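Local atomic coordinates of homoserine kinase (Cytophaga hutchinsonii, PDB entry 4P52), a protein that probably catalyses the ATP-dependent phosphorylation of L-homoserine to O-phospho-L-homoserine, a step on the route to threonine, and belongs to the GHMP kinase family. Residues Ala31-Ala36 against Phe47-Pro52; Asp54-Arg59 against Thr125-Tyr130; Thr69-Asp74 against Ile106-Lys111; Phe148-Glu153 against Ala160-Val165; Pro167-Gly172 against Gln326-Ile331. All coordinates share one frame; numbering follows the deposited sequence.

Contact 1 of 5, residues Ala31-Ala36 against Phe47-Pro52; sequences APATVA and FAVDNP
V35 lies over one face of the F47 ring, its CB 4.0 Å from the ring centroid and 21° off the normal, with its two methyls spread over the outer rim: CG1 rests on CE2, and CG2 on CZ and CE1. The ring reaches this place because CG of F47 sits between its backbone N and carbonyl carbon (chi1 68°), which lays the side chain alongside V35. With an alanine in place of F47, the V35 methyls would probably lose the flat surface beneath them, opening a gap next to I197 and A195 of strand 194-200. The backbones of the same two residues exchange two bonds, V35 N to F47 O (2.7 Å) and F47 N to V35 O (3.0 Å), the first running almost straight onto the carbonyl. They form a hydrogen-bonded pair of the antiparallel hairpin made by strands 26-36 and 45-49. The next pair, T34 with A48, is non-hydrogen-bonded and faces the other way, toward helix 162-170, where T34 OG1 is held by N164; T34 CG2 and P32 CG lean on A48 CB. Beyond it, V49 N donates to A33 O at 3.0 Å. The chain then turns a corner through D50 and N51 into the cis peptide of P52, whose O accepts from A33 N (2.8 Å), while A33 CB touches both V49 CG2 and P52 CD.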
# COMPACT_ATOMS: atom_id res chain seq x y z
N ALA A 31 -10.39 9.13 25.80
CA ALA A 31 -9.76 8.50 24.64
C ALA A 31 -10.62 8.74 23.42
O ALA A 31 -11.84 8.64 23.51
CB ALA A 31 -9.52 7.03 24.88
N PRO A 32 -10.00 9.07 22.27
CA PRO A 32 -10.76 9.54 21.13
C PRO A 32 -11.39 8.48 20.23
O PRO A 32 -10.88 7.35 20.09
CB PRO A 32 -9.72 10.36 20.35
CG PRO A 32 -8.44 9.64 20.61
CD PRO A 32 -8.55 9.08 22.01
N ALA A 33 -12.49 8.85 19.60
CA ALA A 33 -13.00 8.12 18.43
C ALA A 33 -11.90 7.98 17.36
O ALA A 33 -10.99 8.82 17.24
CB ALA A 33 -14.21 8.85 17.85
N THR A 34 -11.98 6.90 16.59
CA THR A 34 -11.04 6.67 15.52
C THR A 34 -11.81 6.33 14.27
O THR A 34 -12.90 5.77 14.35
CB THR A 34 -10.11 5.48 15.82
OG1 THR A 34 -10.89 4.40 16.33
CG2 THR A 34 -9.05 5.85 16.84
N VAL A 35 -11.24 6.66 13.12
CA VAL A 35 -11.79 6.22 11.84
C VAL A 35 -10.94 5.08 11.25
O VAL A 35 -9.80 5.29 10.85
CB VAL A 35 -11.86 7.39 10.84
CG1 VAL A 35 -12.33 6.89 9.47
CG2 VAL A 35 -12.78 8.48 11.37
N ALA A 36 -11.51 3.89 11.19
CA ALA A 36 -10.80 2.76 10.59
C ALA A 36 -11.17 2.52 9.10
O ALA A 36 -12.15 3.08 8.59
CB ALA A 36 -11.00 1.50 11.42
N PHE A 47 -7.14 6.32 11.86
CA PHE A 47 -6.63 7.56 12.44
C PHE A 47 -7.58 8.08 13.50
O PHE A 47 -8.78 7.77 13.47
CB PHE A 47 -6.36 8.60 11.35
CG PHE A 47 -7.58 9.12 10.66
CD1 PHE A 47 -8.34 10.15 11.24
CD2 PHE A 47 -7.98 8.60 9.42
CE1 PHE A 47 -9.45 10.66 10.59
CE2 PHE A 47 -9.11 9.10 8.76
CZ PHE A 47 -9.84 10.13 9.36
N ALA A 48 -7.05 8.87 14.44
CA ALA A 48 -7.84 9.36 15.57
C ALA A 48 -8.39 10.72 15.27
O ALA A 48 -7.78 11.51 14.55
CB ALA A 48 -6.99 9.40 16.82
N VAL A 49 -9.56 11.02 15.81
CA VAL A 49 -10.08 12.37 15.65
C VAL A 49 -10.21 13.00 17.01
O VAL A 49 -9.91 12.34 17.99
CB VAL A 49 -11.41 12.40 14.86
CG1 VAL A 49 -11.12 12.07 13.40
CG2 VAL A 49 -12.43 11.46 15.47
N ASP A 50 -10.61 14.28 17.06
CA ASP A 50 -10.70 15.02 18.33
C ASP A 50 -11.92 14.60 19.15
O ASP A 50 -11.83 14.53 20.38
CB ASP A 50 -10.80 16.53 18.10
CG ASP A 50 -9.51 17.15 17.54
OD1 ASP A 50 -8.43 16.49 17.50
OD2 ASP A 50 -9.59 18.34 17.14
N ASN A 51 -13.05 14.34 18.46
CA ASN A 51 -14.35 14.07 19.06
C ASN A 51 -15.15 13.17 18.15
O ASN A 51 -14.98 13.23 16.95
CB ASN A 51 -15.16 15.34 19.23
CG ASN A 51 -14.52 16.31 20.17
OD1 ASN A 51 -14.60 16.15 21.40
ND2 ASN A 51 -13.83 17.32 19.62
N PRO A 52 -16.02 12.33 18.72
CA PRO A 52 -16.18 12.24 20.17
C PRO A 52 -15.17 11.23 20.78
O PRO A 52 -14.08 11.04 20.22
CB PRO A 52 -17.64 11.81 20.33
CG PRO A 52 -17.92 11.00 19.10
CD PRO A 52 -17.01 11.52 18.00

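Contact 2 of 5, residues Asp54-Arg59 against Thr125-Tyr130; sequences DEVLLR and TVAGVY
Strand 54-59 and helix 125-130 run in roughly the same direction, their axes inclined by 32° and 7.5 Å apart at closest approach. The backbones come nearest at V56 and A127, whose CA atoms are 5.7 Å apart. V56 carries the contact with both of its methyls. CG1 is anti to the backbone N (chi1 175°) and points at G128 CA, 4.1 Å away, whereas CG2, beside the backbone N, meets A127 CB at 3.4 Å and the G128 backbone N at 3.9 Å. This is a helix packed on the sheet, as in the GHMP kinase N-terminal domain: helix 120-135 begins within the glycine- and serine-rich sequence PLGSGLGSSA, a motif that in relatives wraps the nucleotide phosphates. Since G128 has no side chain, the strand's branches come directly against the helix backbone, and L58 CD1 reaches G128 O at 4.0 Å. L58 continues along the helix to A131 and I132, while V56 also touches L108 of the next strand. At the other end D54 gives only its carbonyl O to A127 CB (4.4 Å); its carboxylate is held outside the pair, by K110 in a salt bridge through OD2, by S124 OG, and by the backbone N of K111.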
# COMPACT_ATOMS: atom_id res chain seq x y z
N ASP A 54 -14.51 8.43 24.65
CA ASP A 54 -15.03 7.98 25.92
C ASP A 54 -14.18 8.43 27.08
O ASP A 54 -13.01 8.74 26.90
CB ASP A 54 -15.12 6.47 25.90
CG ASP A 54 -16.35 6.00 25.16
OD1 ASP A 54 -17.32 6.78 25.09
OD2 ASP A 54 -16.34 4.86 24.63
N GLU A 55 -14.76 8.46 28.27
CA GLU A 55 -14.03 8.81 29.49
C GLU A 55 -14.04 7.67 30.48
O GLU A 55 -15.08 7.03 30.70
CB GLU A 55 -14.62 10.07 30.12
CG GLU A 55 -14.48 11.31 29.25
CD GLU A 55 -15.15 12.54 29.83
OE1 GLU A 55 -15.88 12.43 30.86
OE2 GLU A 55 -14.92 13.64 29.26
N VAL A 56 -12.89 7.42 31.10
CA VAL A 56 -12.80 6.43 32.17
C VAL A 56 -12.22 7.07 33.42
O VAL A 56 -11.21 7.76 33.35
CB VAL A 56 -11.95 5.22 31.75
CG1 VAL A 56 -11.74 4.25 32.90
CG2 VAL A 56 -12.65 4.49 30.62
N LEU A 57 -12.88 6.85 34.55
CA LEU A 57 -12.37 7.30 35.83
C LEU A 57 -12.00 6.07 36.65
O LEU A 57 -12.79 5.13 36.73
CB LEU A 57 -13.43 8.15 36.55
CG LEU A 57 -13.00 8.81 37.88
CD1 LEU A 57 -13.71 10.14 38.14
CD2 LEU A 57 -13.22 7.85 39.04
N LEU A 58 -10.80 6.05 37.24
CA LEU A 58 -10.38 4.94 38.08
C LEU A 58 -10.09 5.47 39.46
O LEU A 58 -9.46 6.52 39.55
CB LEU A 58 -9.10 4.31 37.56
CG LEU A 58 -9.07 3.78 36.13
CD1 LEU A 58 -7.82 2.95 35.98
CD2 LEU A 58 -10.29 2.94 35.81
N ARG A 59 -10.53 4.78 40.51
CA ARG A 59 -10.08 5.11 41.87
C ARG A 59 -9.41 3.91 42.49
O ARG A 59 -9.78 2.77 42.20
CB ARG A 59 -11.22 5.53 42.81
CG ARG A 59 -12.34 6.30 42.17
CD ARG A 59 -13.47 6.61 43.15
NE ARG A 59 -14.42 7.56 42.53
CZ ARG A 59 -14.23 8.90 42.44
NH1 ARG A 59 -13.14 9.51 42.93
NH2 ARG A 59 -15.16 9.65 41.85
N THR A 125 -11.53 0.94 26.13
CA THR A 125 -10.49 0.03 26.51
C THR A 125 -9.16 0.77 26.63
O THR A 125 -8.41 0.56 27.61
CB THR A 125 -10.36 -1.07 25.46
OG1 THR A 125 -11.64 -1.70 25.28
CG2 THR A 125 -9.36 -2.10 25.88
N VAL A 126 -8.88 1.63 25.64
CA VAL A 126 -7.65 2.42 25.62
C VAL A 126 -7.67 3.39 26.82
O VAL A 126 -6.67 3.54 27.52
CB VAL A 126 -7.49 3.15 24.27
CG1 VAL A 126 -6.46 4.24 24.36
CG2 VAL A 126 -7.12 2.16 23.19
N ALA A 127 -8.82 4.03 27.06
CA ALA A 127 -8.98 4.87 28.22
C ALA A 127 -8.63 4.15 29.53
O ALA A 127 -7.84 4.68 30.34
CB ALA A 127 -10.36 5.47 28.28
N GLY A 128 -9.15 2.94 29.73
CA GLY A 128 -8.85 2.18 30.94
C GLY A 128 -7.38 1.85 31.13
O GLY A 128 -6.83 1.98 32.23
N VAL A 129 -6.72 1.44 30.05
CA VAL A 129 -5.35 0.95 30.13
C VAL A 129 -4.38 2.11 30.33
O VAL A 129 -3.48 2.06 31.19
CB VAL A 129 -4.97 0.14 28.87
CG1 VAL A 129 -3.52 -0.26 28.93
CG2 VAL A 129 -5.83 -1.11 28.80
N TYR A 130 -4.60 3.17 29.57
CA TYR A 130 -3.87 4.39 29.74
C TYR A 130 -4.03 4.87 31.16
O TYR A 130 -3.04 5.21 31.80
CB TYR A 130 -4.43 5.44 28.82
CG TYR A 130 -3.53 6.61 28.65
CD1 TYR A 130 -2.47 6.56 27.74
CD2 TYR A 130 -3.73 7.78 29.38
CE1 TYR A 130 -1.62 7.66 27.55
CE2 TYR A 130 -2.89 8.88 29.21
CZ TYR A 130 -1.84 8.81 28.29
OH TYR A 130 -1.01 9.88 28.11

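Contact 3 of 5, residues Thr69-Asp74 against Ile106-Lys111; sequences TSITGD and IELTKK
L108 O takes two bonds, from T72 N at 3.0 Å and from a bridging water at 2.8 Å. T72 N lies nearly in line with the C=O, though its N-H is bent (146°), and the water gives a proton to the same oxygen. That water also bonds S70 OG (2.8 Å) and T72 OG1 (2.9 Å), tying two hydroxyls of one strand to a carbonyl of the other. T72 can join in because OG1 lies beside its own backbone N (chi1 -57°), on the side where that N already reaches for L108. The remaining rungs are regular: T69 N to I106 O at 2.8 Å, L108 N to S70 O, and K110 N to T72 O. Of the side chains, I71 CG2 and L108 CD2 meet at 4.3 Å on the face turned to L78, while S70, T72, E107 and T109 occupy the other. T69 and E107 lie side by side, T69 CG2 against E107 CG at 3.6 Å, and the E107 carboxylate passes on to R59 in a salt bridge. K110 lays its CB and CG on the carbonyls of T72 and G73, then bends at its second and third torsions so that NZ turns away to S120 OG. G73 takes a positive phi (78°) just after strand 66-72 ends. The parallel pairing, at an axis separation of 4.8 Å, is that of a beta-alpha-beta unit in which helix 86-98 links strands 66-72 and 103-110.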
# COMPACT_ATOMS: atom_id res chain seq x y z
N THR A 69 -18.14 0.30 38.96
CA THR A 69 -18.97 1.04 39.89
C THR A 69 -20.16 1.59 39.16
O THR A 69 -21.23 1.72 39.74
CB THR A 69 -18.12 2.18 40.51
OG1 THR A 69 -17.41 1.66 41.64
CG2 THR A 69 -18.94 3.43 40.89
N SER A 70 -20.00 1.93 37.88
CA SER A 70 -21.00 2.74 37.22
C SER A 70 -20.70 2.92 35.74
O SER A 70 -19.55 3.11 35.35
CB SER A 70 -21.07 4.09 37.91
OG SER A 70 -21.20 5.13 36.97
N ILE A 71 -21.75 2.86 34.92
CA ILE A 71 -21.66 3.11 33.48
C ILE A 71 -22.75 4.10 33.06
O ILE A 71 -23.89 3.96 33.45
CB ILE A 71 -21.78 1.80 32.66
CG1 ILE A 71 -20.70 0.78 33.09
CG2 ILE A 71 -21.65 2.08 31.17
CD1 ILE A 71 -20.80 -0.56 32.39
N THR A 72 -22.38 5.08 32.26
CA THR A 72 -23.26 6.19 31.90
C THR A 72 -23.18 6.31 30.39
O THR A 72 -22.12 6.00 29.82
CB THR A 72 -22.71 7.50 32.51
OG1 THR A 72 -22.60 7.34 33.92
CG2 THR A 72 -23.59 8.72 32.21
N GLY A 73 -24.26 6.77 29.76
CA GLY A 73 -24.29 7.09 28.31
C GLY A 73 -24.42 5.83 27.47
O GLY A 73 -24.03 5.79 26.32
N ASP A 74 -25.08 4.84 28.05
CA ASP A 74 -24.93 3.44 27.76
C ASP A 74 -26.26 2.84 27.28
O ASP A 74 -26.29 1.94 26.42
CB ASP A 74 -24.58 2.81 29.11
CG ASP A 74 -24.28 1.35 29.01
OD1 ASP A 74 -23.73 0.96 27.96
OD2 ASP A 74 -24.56 0.59 29.98
N ILE A 106 -14.01 1.38 38.68
CA ILE A 106 -14.09 2.01 37.38
C ILE A 106 -15.44 2.67 37.25
O ILE A 106 -16.44 2.05 37.50
CB ILE A 106 -13.96 0.96 36.26
CG1 ILE A 106 -12.63 0.21 36.38
CG2 ILE A 106 -14.16 1.58 34.87
CD1 ILE A 106 -12.60 -1.13 35.70
N GLU A 107 -15.46 3.94 36.86
CA GLU A 107 -16.66 4.61 36.42
C GLU A 107 -16.43 4.89 34.94
O GLU A 107 -15.44 5.52 34.58
CB GLU A 107 -16.89 5.91 37.18
CG GLU A 107 -17.24 5.72 38.65
CD GLU A 107 -16.96 6.94 39.54
OE1 GLU A 107 -16.93 8.07 39.01
OE2 GLU A 107 -16.75 6.76 40.77
N LEU A 108 -17.32 4.41 34.08
CA LEU A 108 -17.16 4.60 32.65
C LEU A 108 -18.22 5.53 32.08
O LEU A 108 -19.40 5.31 32.30
CB LEU A 108 -17.18 3.25 31.93
CG LEU A 108 -17.44 3.24 30.42
CD1 LEU A 108 -16.40 4.01 29.60
CD2 LEU A 108 -17.52 1.80 29.92
N THR A 109 -17.81 6.54 31.34
CA THR A 109 -18.74 7.46 30.70
C THR A 109 -18.62 7.39 29.19
O THR A 109 -17.63 7.83 28.62
CB THR A 109 -18.46 8.92 31.09
OG1 THR A 109 -18.26 9.01 32.51
CG2 THR A 109 -19.61 9.81 30.67
N LYS A 110 -19.64 6.86 28.53
CA LYS A 110 -19.75 6.91 27.07
C LYS A 110 -20.17 8.31 26.64
O LYS A 110 -21.24 8.80 27.02
CB LYS A 110 -20.76 5.90 26.53
CG LYS A 110 -20.45 4.46 26.91
CD LYS A 110 -19.16 3.96 26.29
CE LYS A 110 -19.30 3.78 24.79
NZ LYS A 110 -18.17 2.99 24.21
N LYS A 111 -19.31 8.93 25.85
CA LYS A 111 -19.56 10.25 25.29
C LYS A 111 -19.72 10.07 23.79
O LYS A 111 -19.56 11.01 23.02
CB LYS A 111 -18.41 11.21 25.62
CG LYS A 111 -18.22 11.49 27.11
CD LYS A 111 -18.80 12.82 27.54
CE LYS A 111 -17.87 13.97 27.19
NZ LYS A 111 -18.03 15.12 28.13
O HOH W 1 -19.95 6.51 34.82

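Contact 4 of 5, residues Phe148-Glu153 against Ala160-Val165; sequences FAMEGE and AHADNV
Apolar contact dominates, and the selenomethionine M150 makes most of it. Its side chain is bent at both chi2 (-60°) and chi3 (-77°), so that a chain which leaves its helix obliquely curls over to the second segment. CE touches A160 CB at 3.6 Å and A162 CB at 3.9 Å, while SE lies 4.0 Å from V165 CG2. The other branch of V165, CG1, comes against A149 CB at 3.7 Å, one residue back along the first helix, so each methyl of this valine has its own partner. At the far end A160 CB is shared by M150 and E153, lying 3.8 Å from E153 CB.

Polar groups take part without bonding across the interface. H161 occupies the N-cap position of helix 162-170, and its O accepts from both N164 N and V165 N, each at 2.9 Å, closing the first turn; A162 N is bonded to Y179 OH. E153, bent at chi2, brings OE1 near V165 CG2 while OE2 is bonded to S121 OG at the start of helix 120-135. N164 ND2 reaches the other way to T34 OG1.

The two helices of the N-terminal domain therefore meet through methyl groups and the long methionine side chain (here labelled with selenium), consistent with a fit that depends on shape rather than on directed bonds, while the polar ends tie each helix to other parts of the domain.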
# COMPACT_ATOMS: atom_id res chain seq x y z
N PHE A 148 -2.34 -5.20 25.83
CA PHE A 148 -3.36 -5.29 26.84
C PHE A 148 -4.70 -4.79 26.34
O PHE A 148 -5.74 -5.37 26.64
CB PHE A 148 -2.94 -4.55 28.09
CG PHE A 148 -1.69 -5.10 28.69
CD1 PHE A 148 -1.67 -6.37 29.23
CD2 PHE A 148 -0.53 -4.35 28.68
CE1 PHE A 148 -0.51 -6.89 29.77
CE2 PHE A 148 0.64 -4.85 29.23
CZ PHE A 148 0.65 -6.13 29.77
N ALA A 149 -4.67 -3.71 25.57
CA ALA A 149 -5.90 -3.17 25.02
C ALA A 149 -6.47 -4.15 23.99
O ALA A 149 -7.68 -4.36 23.94
CB ALA A 149 -5.67 -1.79 24.43
N MSE A 150 -5.58 -4.78 23.21
CA MSE A 150 -5.95 -5.85 22.26
C MSE A 150 -6.57 -7.06 22.95
O MSE A 150 -7.65 -7.49 22.56
CB MSE A 150 -4.76 -6.27 21.40
CG MSE A 150 -4.17 -5.26 20.41
SE MSE A 150 -5.50 -4.66 19.06
CE MSE A 150 -5.54 -6.22 17.84
N GLU A 151 -5.89 -7.64 23.96
CA GLU A 151 -6.42 -8.82 24.68
C GLU A 151 -7.78 -8.52 25.34
O GLU A 151 -8.70 -9.35 25.33
CB GLU A 151 -5.46 -9.31 25.76
CG GLU A 151 -4.20 -10.04 25.29
CD GLU A 151 -3.10 -10.10 26.38
OE1 GLU A 151 -3.39 -9.96 27.59
OE2 GLU A 151 -1.91 -10.29 26.01
N GLY A 152 -7.89 -7.32 25.92
CA GLY A 152 -9.14 -6.84 26.48
C GLY A 152 -10.29 -6.93 25.49
O GLY A 152 -11.30 -7.59 25.76
N GLU A 153 -10.13 -6.26 24.36
CA GLU A 153 -11.08 -6.30 23.24
C GLU A 153 -11.42 -7.72 22.77
O GLU A 153 -12.59 -8.04 22.52
CB GLU A 153 -10.48 -5.56 22.06
CG GLU A 153 -10.58 -4.06 22.11
CD GLU A 153 -11.80 -3.58 21.37
OE1 GLU A 153 -11.72 -3.42 20.12
OE2 GLU A 153 -12.83 -3.36 22.06
N ALA A 160 -10.66 -8.12 18.01
CA ALA A 160 -9.91 -6.88 18.26
C ALA A 160 -9.47 -6.17 16.99
O ALA A 160 -9.00 -6.81 16.05
CB ALA A 160 -8.71 -7.15 19.16
N HIS A 161 -9.61 -4.84 16.95
CA HIS A 161 -9.24 -4.11 15.73
C HIS A 161 -8.12 -3.12 15.96
O HIS A 161 -8.34 -2.04 16.49
CB HIS A 161 -10.44 -3.43 15.07
CG HIS A 161 -11.43 -4.39 14.50
ND1 HIS A 161 -12.67 -4.63 15.07
CD2 HIS A 161 -11.36 -5.20 13.41
CE1 HIS A 161 -13.32 -5.52 14.35
NE2 HIS A 161 -12.55 -5.89 13.34
N ALA A 162 -6.91 -3.49 15.54
CA ALA A 162 -5.73 -2.67 15.76
C ALA A 162 -5.82 -1.35 15.05
O ALA A 162 -5.27 -0.35 15.52
CB ALA A 162 -4.48 -3.40 15.36
N ASP A 163 -6.52 -1.31 13.92
CA ASP A 163 -6.68 -0.05 13.21
C ASP A 163 -7.65 0.90 13.91
O ASP A 163 -7.73 2.07 13.54
CB ASP A 163 -7.03 -0.24 11.74
CG ASP A 163 -8.37 -0.90 11.52
OD1 ASP A 163 -9.07 -1.31 12.50
OD2 ASP A 163 -8.72 -1.03 10.32
N ASN A 164 -8.36 0.41 14.92
CA ASN A 164 -9.01 1.33 15.88
C ASN A 164 -8.13 1.58 17.12
O ASN A 164 -7.88 2.73 17.48
CB ASN A 164 -10.36 0.79 16.34
CG ASN A 164 -11.38 0.74 15.22
OD1 ASN A 164 -11.84 -0.34 14.86
ND2 ASN A 164 -11.79 1.90 14.70
N VAL A 165 -7.66 0.49 17.73
CA VAL A 165 -6.98 0.55 19.00
C VAL A 165 -5.65 1.32 18.93
O VAL A 165 -5.41 2.19 19.76
CB VAL A 165 -6.73 -0.85 19.58
CG1 VAL A 165 -6.08 -0.75 20.94
CG2 VAL A 165 -8.04 -1.61 19.77

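Contact 5 of 5, residues Pro167-Gly172 against Gln326-Ile331; sequences PCLYGG and QGPKVI
C168 and L169 face the tail segment mainly with their carbonyl oxygens, near the C-terminal end of helix 162-170, which is kinked at P167 and closes with a weak bond from G171 N to P167 O. C168 O lies 3.3 Å from P328 CD and 3.5 Å from G327 CA, while the side chain of C168 turns back to P32, T34 and V126. L169 O is closer still to the proline, 3.0 Å from P328 CD, so CD lies against two successive carbonyl oxygens; L169 CD1 meets CG of the same ring at 4.4 Å. A water also bridges L169 O and Q326 O, donating to each. Y170 contributes little, its hydroxyl held by K143 O. The arrangement brings the C-terminal end of the protein back to the N-terminal domain: after P328 the short strand 329-330 pairs with strand 26-36, at one margin of the sheet. At G171, the first residue after the helix, positive phi (73°) turns the chain, and its CA passes 3.6 Å from G327 N; the absence of side chains on these two glycines lets the backbones come this close. G172 then leaves to pair with A48 and N324. With an alanine at P328, the ring atoms CG and CD would be gone, and a gap would probably open over the C168 and L169 carbonyls and beside L169 CD1 and Y130. Within the tail, the second torsion of Q326 (chi2 44°) curls its amide back, so that NE2 lies nearly in line with the P328 C=O, 2.7 Å from P328 O, which sits close to the plane of the Q326 amide.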
# COMPACT_ATOMS: atom_id res chain seq x y z
N PRO A 167 -4.35 3.70 16.74
CA PRO A 167 -4.43 5.17 16.62
C PRO A 167 -5.12 5.83 17.83
O PRO A 167 -4.84 7.00 18.17
CB PRO A 167 -5.26 5.39 15.34
CG PRO A 167 -6.03 4.12 15.16
CD PRO A 167 -5.18 3.01 15.73
N CYS A 168 -6.01 5.07 18.47
CA CYS A 168 -6.66 5.57 19.64
C CYS A 168 -5.62 5.78 20.75
O CYS A 168 -5.57 6.84 21.38
CB CYS A 168 -7.75 4.60 20.10
SG CYS A 168 -8.58 5.28 21.55
N LEU A 169 -4.80 4.77 20.98
CA LEU A 169 -3.80 4.81 22.02
C LEU A 169 -2.61 5.70 21.67
O LEU A 169 -2.09 6.37 22.53
CB LEU A 169 -3.31 3.39 22.33
CG LEU A 169 -2.14 3.22 23.30
CD1 LEU A 169 -2.45 3.68 24.73
CD2 LEU A 169 -1.68 1.77 23.26
N TYR A 170 -2.19 5.69 20.41
CA TYR A 170 -0.95 6.35 20.04
C TYR A 170 -1.20 7.72 19.50
O TYR A 170 -0.27 8.50 19.39
CB TYR A 170 -0.21 5.57 18.97
CG TYR A 170 0.31 4.24 19.44
CD1 TYR A 170 0.74 4.04 20.74
CD2 TYR A 170 0.39 3.17 18.56
CE1 TYR A 170 1.22 2.81 21.16
CE2 TYR A 170 0.87 1.93 18.97
CZ TYR A 170 1.29 1.77 20.26
OH TYR A 170 1.78 0.54 20.64
N GLY A 171 -2.44 8.00 19.12
CA GLY A 171 -2.73 9.21 18.35
C GLY A 171 -2.25 9.10 16.92
O GLY A 171 -1.46 8.23 16.57
N GLY A 172 -2.79 9.97 16.07
CA GLY A 172 -2.28 10.12 14.73
C GLY A 172 -2.87 9.16 13.74
O GLY A 172 -3.98 8.63 13.94
N GLN A 326 -2.56 13.56 19.60
CA GLN A 326 -2.34 13.31 21.02
C GLN A 326 -2.70 11.89 21.42
O GLN A 326 -1.90 11.22 22.07
CB GLN A 326 -3.15 14.32 21.86
CG GLN A 326 -3.14 14.10 23.37
CD GLN A 326 -1.76 13.78 23.96
OE1 GLN A 326 -0.72 14.27 23.51
NE2 GLN A 326 -1.76 12.97 25.00
N GLY A 327 -3.87 11.43 20.99
CA GLY A 327 -4.38 10.15 21.46
C GLY A 327 -5.06 10.40 22.80
O GLY A 327 -5.76 11.38 22.95
N PRO A 328 -4.84 9.51 23.79
CA PRO A 328 -5.53 9.72 25.07
C PRO A 328 -4.98 10.91 25.86
O PRO A 328 -3.88 11.37 25.61
CB PRO A 328 -5.32 8.41 25.83
CG PRO A 328 -4.30 7.65 25.07
CD PRO A 328 -3.92 8.37 23.81
N LYS A 329 -5.74 11.36 26.84
CA LYS A 329 -5.55 12.65 27.48
C LYS A 329 -6.10 12.55 28.91
O LYS A 329 -7.21 12.08 29.09
CB LYS A 329 -6.40 13.63 26.68
CG LYS A 329 -6.17 15.08 26.96
CD LYS A 329 -7.48 15.81 26.80
CE LYS A 329 -7.94 15.92 25.36
NZ LYS A 329 -9.22 16.70 25.35
N VAL A 330 -5.32 12.98 29.90
CA VAL A 330 -5.80 13.00 31.28
C VAL A 330 -6.64 14.25 31.45
O VAL A 330 -6.25 15.32 31.02
CB VAL A 330 -4.60 13.00 32.27
CG1 VAL A 330 -5.07 12.82 33.72
CG2 VAL A 330 -3.61 11.90 31.91
N ILE A 331 -7.82 14.13 32.05
CA ILE A 331 -8.77 15.27 32.12
C ILE A 331 -9.30 15.64 33.53
O ILE A 331 -9.10 14.89 34.50
CB ILE A 331 -9.97 15.09 31.16
CG1 ILE A 331 -10.71 13.80 31.48
CG2 ILE A 331 -9.52 15.17 29.70
CD1 ILE A 331 -12.00 13.64 30.72
O HOH W 2 -0.20 8.87 22.82

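Contacts 1, 2 and 5 are buried, whereas contacts 3 and 4 are partly open, the centre of contact 3 lying about 18 Å from that of the chain, farther out than the others. Contacts 1, 2, 3 and 5 all draw on one mixed sheet: strand 26-36 links the hairpin of contact 1 to the tail of contact 5, and the neighbouring strands 52-61 and 103-110 join contacts 2 and 3. Contacts 4 and 5 share helix 162-170. The chemistry follows place: ladder bonds carry contacts 1 and 3, with a bridging water and a partly exposed E107 in 3, while contacts 2 and 4 rely on methyl packing and contact 5 on a proline against carbonyls.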